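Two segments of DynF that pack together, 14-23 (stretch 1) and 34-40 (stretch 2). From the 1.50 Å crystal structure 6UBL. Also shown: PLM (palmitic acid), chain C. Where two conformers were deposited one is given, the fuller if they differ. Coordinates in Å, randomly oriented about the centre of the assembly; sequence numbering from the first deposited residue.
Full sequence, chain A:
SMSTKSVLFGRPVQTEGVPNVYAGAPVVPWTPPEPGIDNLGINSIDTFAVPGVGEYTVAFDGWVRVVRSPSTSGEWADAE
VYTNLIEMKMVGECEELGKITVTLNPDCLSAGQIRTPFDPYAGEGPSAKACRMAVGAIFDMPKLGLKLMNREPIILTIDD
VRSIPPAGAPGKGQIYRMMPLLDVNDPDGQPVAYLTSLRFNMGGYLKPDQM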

ATOM      1  N   GLN A  14       0.513  19.233  11.178  0.59 24.73           N
ATOM      2  CA  GLN A  14      -0.048  19.857  12.367  0.59 26.97           C
ATOM      3  C   GLN A  14      -1.459  20.356  12.100  0.59 27.10           C
ATOM      4  O   GLN A  14      -1.763  20.873  11.020  0.59 27.88           O
ATOM      5  CB  GLN A  14       0.829  21.027  12.796  0.59 31.42           C
ATOM      6  CG  GLN A  14       0.230  21.886  13.893  0.59 35.87           C
ATOM      7  CD  GLN A  14       1.290  22.667  14.652  0.59 50.54           C
ATOM      8  OE1 GLN A  14       2.349  22.133  14.985  0.59 62.47           O
ATOM      9  NE2 GLN A  14       1.012  23.940  14.924  0.59 47.91           N
ATOM     10  N   THR A  15      -2.327  20.200  13.100  1.00 28.08           N
ATOM     11  CA  THR A  15      -3.672  20.756  13.047  1.00 30.84           C
ATOM     12  C   THR A  15      -3.846  21.923  14.003  1.00 29.30           C
ATOM     13  O   THR A  15      -4.733  22.749  13.797  1.00 29.72           O
ATOM     14  CB  THR A  15      -4.743  19.712  13.395  1.00 33.29           C
ATOM     15  OG1 THR A  15      -4.577  19.267  14.737  1.00 35.78           O
ATOM     16  CG2 THR A  15      -4.669  18.522  12.447  1.00 31.85           C
ATOM     17  N   GLU A  16      -3.067  21.975  15.084  1.00 30.50           N
ATOM     18  CA  GLU A  16      -3.208  23.067  16.036  1.00 30.30           C
ATOM     19  C   GLU A  16      -3.001  24.399  15.335  1.00 33.02           C
ATOM     20  O   GLU A  16      -2.040  24.576  14.580  1.00 37.03           O
ATOM     21  CB  GLU A  16      -2.179  22.917  17.158  1.00 31.97           C
ATOM     22  CG  GLU A  16      -2.612  21.972  18.246  1.00 38.78           C
ATOM     23  CD  GLU A  16      -3.765  22.522  19.057  1.00 44.79           C
ATOM     24  OE1 GLU A  16      -3.987  23.756  19.032  1.00 42.25           O
ATOM     25  OE2 GLU A  16      -4.462  21.724  19.714  1.00 53.33           O
ATOM     26  N   GLY A  17      -3.913  25.334  15.581  1.00 31.55           N
ATOM     27  CA  GLY A  17      -3.850  26.648  14.976  1.00 34.82           C
ATOM     28  C   GLY A  17      -4.257  26.711  13.520  1.00 35.99           C
ATOM     29  O   GLY A  17      -4.129  27.780  12.909  1.00 39.32           O
ATOM     30  N   VAL A  18      -4.701  25.604  12.937  1.00 31.58           N
ATOM     31  CA  VAL A  18      -5.084  25.544  11.529  1.00 31.15           C
ATOM     32  C   VAL A  18      -6.603  25.669  11.434  1.00 31.17           C
ATOM     33  O   VAL A  18      -7.318  24.847  12.036  1.00 31.44           O
ATOM     34  CB  VAL A  18      -4.599  24.244  10.877  1.00 28.93           C
ATOM     35  CG1 VAL A  18      -4.965  24.222   9.403  1.00 28.87           C
ATOM     36  CG2 VAL A  18      -3.089  24.095  11.073  1.00 32.23           C
ATOM     37  N   PRO A  19      -7.133  26.665  10.727  1.00 30.60           N
ATOM     38  CA  PRO A  19      -8.587  26.858  10.716  1.00 30.65           C
ATOM     39  C   PRO A  19      -9.306  25.840   9.846  1.00 29.05           C
ATOM     40  O   PRO A  19      -8.805  25.375   8.818  1.00 29.02           O
ATOM     41  CB  PRO A  19      -8.758  28.265  10.127  1.00 33.04           C
ATOM     42  CG  PRO A  19      -7.589  28.402   9.205  1.00 34.77           C
ATOM     43  CD  PRO A  19      -6.448  27.672   9.899  1.00 32.62           C
ATOM     44  N   ASN A  20     -10.516  25.513  10.269  1.00 28.12           N
ATOM     45  CA  ASN A  20     -11.418  24.742   9.436  1.00 26.06           C
ATOM     46  C   ASN A  20     -11.945  25.594   8.290  1.00 26.87           C
ATOM     47  O   ASN A  20     -12.146  26.809   8.417  1.00 30.54           O
ATOM     48  CB  ASN A  20     -12.567  24.242  10.299  1.00 26.83           C
ATOM     49  CG  ASN A  20     -12.208  22.993  11.059  1.00 27.83           C
ATOM     50  OD1 ASN A  20     -12.242  21.892  10.523  1.00 27.20           O
ATOM     51  ND2 ASN A  20     -11.776  23.170  12.308  1.00 31.44           N
ATOM     52  N   VAL A  21     -12.165  24.931   7.161  1.00 27.40           N
ATOM     53  CA  VAL A  21     -12.743  25.538   5.974  1.00 27.10           C
ATOM     54  C   VAL A  21     -14.060  24.834   5.683  1.00 27.25           C
ATOM     55  O   VAL A  21     -14.116  23.597   5.627  1.00 25.92           O
ATOM     56  CB  VAL A  21     -11.794  25.440   4.769  1.00 27.45           C
ATOM     57  CG1 VAL A  21     -12.340  26.242   3.602  1.00 28.22           C
ATOM     58  CG2 VAL A  21     -10.392  25.919   5.149  1.00 28.09           C
ATOM     59  N   TYR A  22     -15.114  25.628   5.499  1.00 28.48           N
ATOM     60  CA  TYR A  22     -16.464  25.129   5.293  1.00 28.16           C
ATOM     61  C   TYR A  22     -17.057  25.761   4.044  1.00 29.70           C
ATOM     62  O   TYR A  22     -16.440  26.611   3.393  1.00 29.40           O
ATOM     63  CB  TYR A  22     -17.356  25.515   6.476  1.00 30.38           C
ATOM     64  CG  TYR A  22     -16.904  24.937   7.787  1.00 29.31           C
ATOM     65  CD1 TYR A  22     -17.065  23.590   8.058  1.00 31.05           C
ATOM     66  CD2 TYR A  22     -16.312  25.738   8.736  1.00 30.99           C
ATOM     67  CE1 TYR A  22     -16.649  23.060   9.262  1.00 29.80           C
ATOM     68  CE2 TYR A  22     -15.885  25.227   9.940  1.00 29.22           C
ATOM     69  CZ  TYR A  22     -16.068  23.880  10.194  1.00 28.95           C
ATOM     70  OH  TYR A  22     -15.644  23.371  11.403  1.00 32.87           O
ATOM     71  N   ALA A  23     -18.276  25.329   3.718  1.00 29.18           N
ATOM     72  CA  ALA A  23     -19.007  25.880   2.582  1.00 31.26           C
ATOM     73  C   ALA A  23     -19.017  27.402   2.615  1.00 31.80           C
ATOM     74  O   ALA A  23     -19.159  28.018   3.676  1.00 32.53           O
ATOM     75  CB  ALA A  23     -20.448  25.363   2.589  1.00 33.03           C
ATOM     76  N   GLU A  34      -3.723  28.868   1.662  0.64 31.32           N
ATOM     77  CA  GLU A  34      -3.262  28.945   3.035  0.64 33.33           C
ATOM     78  C   GLU A  34      -3.645  27.653   3.755  0.64 29.71           C
ATOM     79  O   GLU A  34      -4.641  27.012   3.399  0.64 28.34           O
ATOM     80  CB  GLU A  34      -3.932  30.126   3.743  0.64 41.28           C
ATOM     81  CG  GLU A  34      -3.782  31.461   3.031  0.64 50.17           C
ATOM     82  CD  GLU A  34      -2.388  32.042   3.159  0.64 54.23           C
ATOM     83  OE1 GLU A  34      -2.016  32.472   4.268  0.64 55.95           O
ATOM     84  OE2 GLU A  34      -1.660  32.066   2.144  0.64 55.73           O
ATOM     85  N   PRO A  35      -2.877  27.239   4.761  1.00 26.83           N
ATOM     86  CA  PRO A  35      -3.223  26.001   5.472  1.00 28.50           C
ATOM     87  C   PRO A  35      -4.635  26.050   6.047  1.00 25.00           C
ATOM     88  O   PRO A  35      -5.102  27.091   6.524  1.00 29.53           O
ATOM     89  CB  PRO A  35      -2.168  25.890   6.580  1.00 33.17           C
ATOM     90  CG  PRO A  35      -1.427  27.179   6.592  1.00 36.24           C
ATOM     91  CD  PRO A  35      -1.616  27.830   5.245  1.00 32.60           C
ATOM     92  N   GLY A  36      -5.304  24.902   6.001  1.00 26.04           N
ATOM     93  CA  GLY A  36      -6.648  24.784   6.537  1.00 27.14           C
ATOM     94  C   GLY A  36      -7.032  23.327   6.627  1.00 23.92           C
ATOM     95  O   GLY A  36      -6.337  22.445   6.111  1.00 23.63           O
ATOM     96  N   ILE A  37      -8.145  23.083   7.310  1.00 25.06           N
ATOM     97  CA  ILE A  37      -8.740  21.759   7.404  1.00 24.24           C
ATOM     98  C   ILE A  37      -9.968  21.768   6.505  1.00 24.26           C
ATOM     99  O   ILE A  37     -10.967  22.430   6.815  1.00 24.90           O
ATOM    100  CB  ILE A  37      -9.117  21.408   8.849  1.00 26.59           C
ATOM    101  CG1 ILE A  37      -7.898  21.483   9.770  1.00 28.49           C
ATOM    102  CG2 ILE A  37      -9.726  20.008   8.878  1.00 27.89           C
ATOM    103  CD1 ILE A  37      -8.238  21.383  11.237  1.00 29.14           C
ATOM    104  N   ASP A  38      -9.920  21.011   5.413  1.00 24.37           N
ATOM    105  CA  ASP A  38     -11.029  20.983   4.472  1.00 23.87           C
ATOM    106  C   ASP A  38     -12.104  20.036   4.987  1.00 24.55           C
ATOM    107  O   ASP A  38     -11.823  18.872   5.295  1.00 25.29           O
ATOM    108  CB  ASP A  38     -10.526  20.518   3.104  1.00 24.38           C
ATOM    109  CG  ASP A  38      -9.550  21.496   2.480  1.00 25.45           C
ATOM    110  OD1 ASP A  38      -9.703  22.710   2.699  1.00 26.53           O
ATOM    111  OD2 ASP A  38      -8.621  21.047   1.778  1.00 25.27           O
ATOM    112  N   ASN A  39     -13.340  20.531   5.056  1.00 24.45           N
ATOM    113  CA  ASN A  39     -14.500  19.732   5.446  1.00 24.98           C
ATOM    114  C   ASN A  39     -15.270  19.478   4.160  1.00 25.43           C
ATOM    115  O   ASN A  39     -15.960  20.364   3.659  1.00 25.90           O
ATOM    116  CB  ASN A  39     -15.338  20.472   6.475  1.00 26.06           C
ATOM    117  CG  ASN A  39     -14.612  20.640   7.802  1.00 27.05           C
ATOM    118  OD1 ASN A  39     -14.790  19.835   8.721  1.00 28.07           O
ATOM    119  ND2 ASN A  39     -13.782  21.668   7.902  1.00 26.72           N
ATOM    120  N   LEU A  40     -15.128  18.275   3.610  1.00 25.87           N
ATOM    121  CA  LEU A  40     -15.551  17.991   2.246  1.00 24.49           C
ATOM    122  C   LEU A  40     -16.501  16.809   2.159  1.00 26.40           C
ATOM    123  O   LEU A  40     -16.335  15.807   2.857  1.00 26.07           O
ATOM    124  CB  LEU A  40     -14.324  17.669   1.381  1.00 26.04           C
ATOM    125  CG  LEU A  40     -13.306  18.784   1.191  1.00 24.64           C
ATOM    126  CD1 LEU A  40     -11.983  18.194   0.707  1.00 24.26           C
ATOM    127  CD2 LEU A  40     -13.833  19.814   0.215  1.00 28.32           C
TER
HETATM  128  C1  PLM C 301      -7.281  18.449   0.173  1.00 26.72           C
HETATM  129  O1  PLM C 301      -8.104  18.553   1.184  1.00 27.89           O
HETATM  130  O2  PLM C 301      -6.814  19.396  -0.405  1.00 28.65           O
HETATM  131  C2  PLM C 301      -6.989  17.036  -0.221  1.00 30.96           C
HETATM  132  C3  PLM C 301      -8.189  16.143  -0.392  1.00 33.20           C
HETATM  133  C4  PLM C 301      -7.714  14.790  -0.827  1.00 38.34           C
HETATM  134  C5  PLM C 301      -8.560  13.656  -0.384  1.00 39.44           C
HETATM  135  C6  PLM C 301      -7.969  12.323  -0.778  1.00 47.12           C
HETATM  136  C7  PLM C 301      -9.030  11.390  -1.294  1.00 56.47           C
HETATM  137  C8  PLM C 301     -10.229  11.323  -0.381  1.00 61.11           C
HETATM  138  C9  PLM C 301      -9.925  10.776   0.986  1.00 62.79           C
HETATM  139  CA  PLM C 301     -10.163   9.292   1.064  1.00 66.98           C
HETATM  140  CB  PLM C 301     -11.639   8.968   1.187  1.00 67.92           C
HETATM  141  CC  PLM C 301     -11.886   7.825   2.125  1.00 64.69           C
HETATM  142  CD  PLM C 301     -12.302   6.538   1.466  1.00 57.49           C
HETATM  143  CE  PLM C 301     -11.877   5.349   2.289  1.00 50.83           C
HETATM  144  CF  PLM C 301     -12.631   4.082   2.028  1.00 50.35           C
HETATM  145  CG  PLM C 301     -12.163   2.969   2.895  1.00 51.13           C
HETATM  146  O   HOH W   1     -15.764  20.735  11.333  1.00 36.11           O

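Stretch 1 approaches its partner through a type II turn from T15 to V18, closed by a hydrogen bond from V18 N to T15 O (3.0 Å). G17 lies in this turn with positive phi, a conformation that favours glycine. V18 then points toward stretch 2, its CG1 lying 3.4 Å from G36 CA and 4.0 Å from I37 CG1, a fit between compact apolar groups. P19 has no amide hydrogen to give, but its carbonyl serves well: P19 O accepts from I37 N at 2.8 Å. G36 matters here because a beta carbon on it would clash with V21 CG2.

N20 and V21 pair in parallel with I37 and D38. V21 N donates to I37 O (2.8 Å), and V21 O accepts from N39 N at 3.2 Å, continuing the backbone ladder. The side chains of N20 and I37 share one face of the sheet, those of V21 and D38 the other. N39 reinforces the pairing, for its amide group has two hydrogens to offer: ND2 donates to N20 OD1 and to V21 O, each at 3.0 Å. Finally, the Y22 ring lies obliquely over this amide, with CE1 3.5 Å from N39 ND2, while its hydroxyl reaches a water, 2.6 Å from Y22 OH, that donates to N39 OD1 at 2.9 Å.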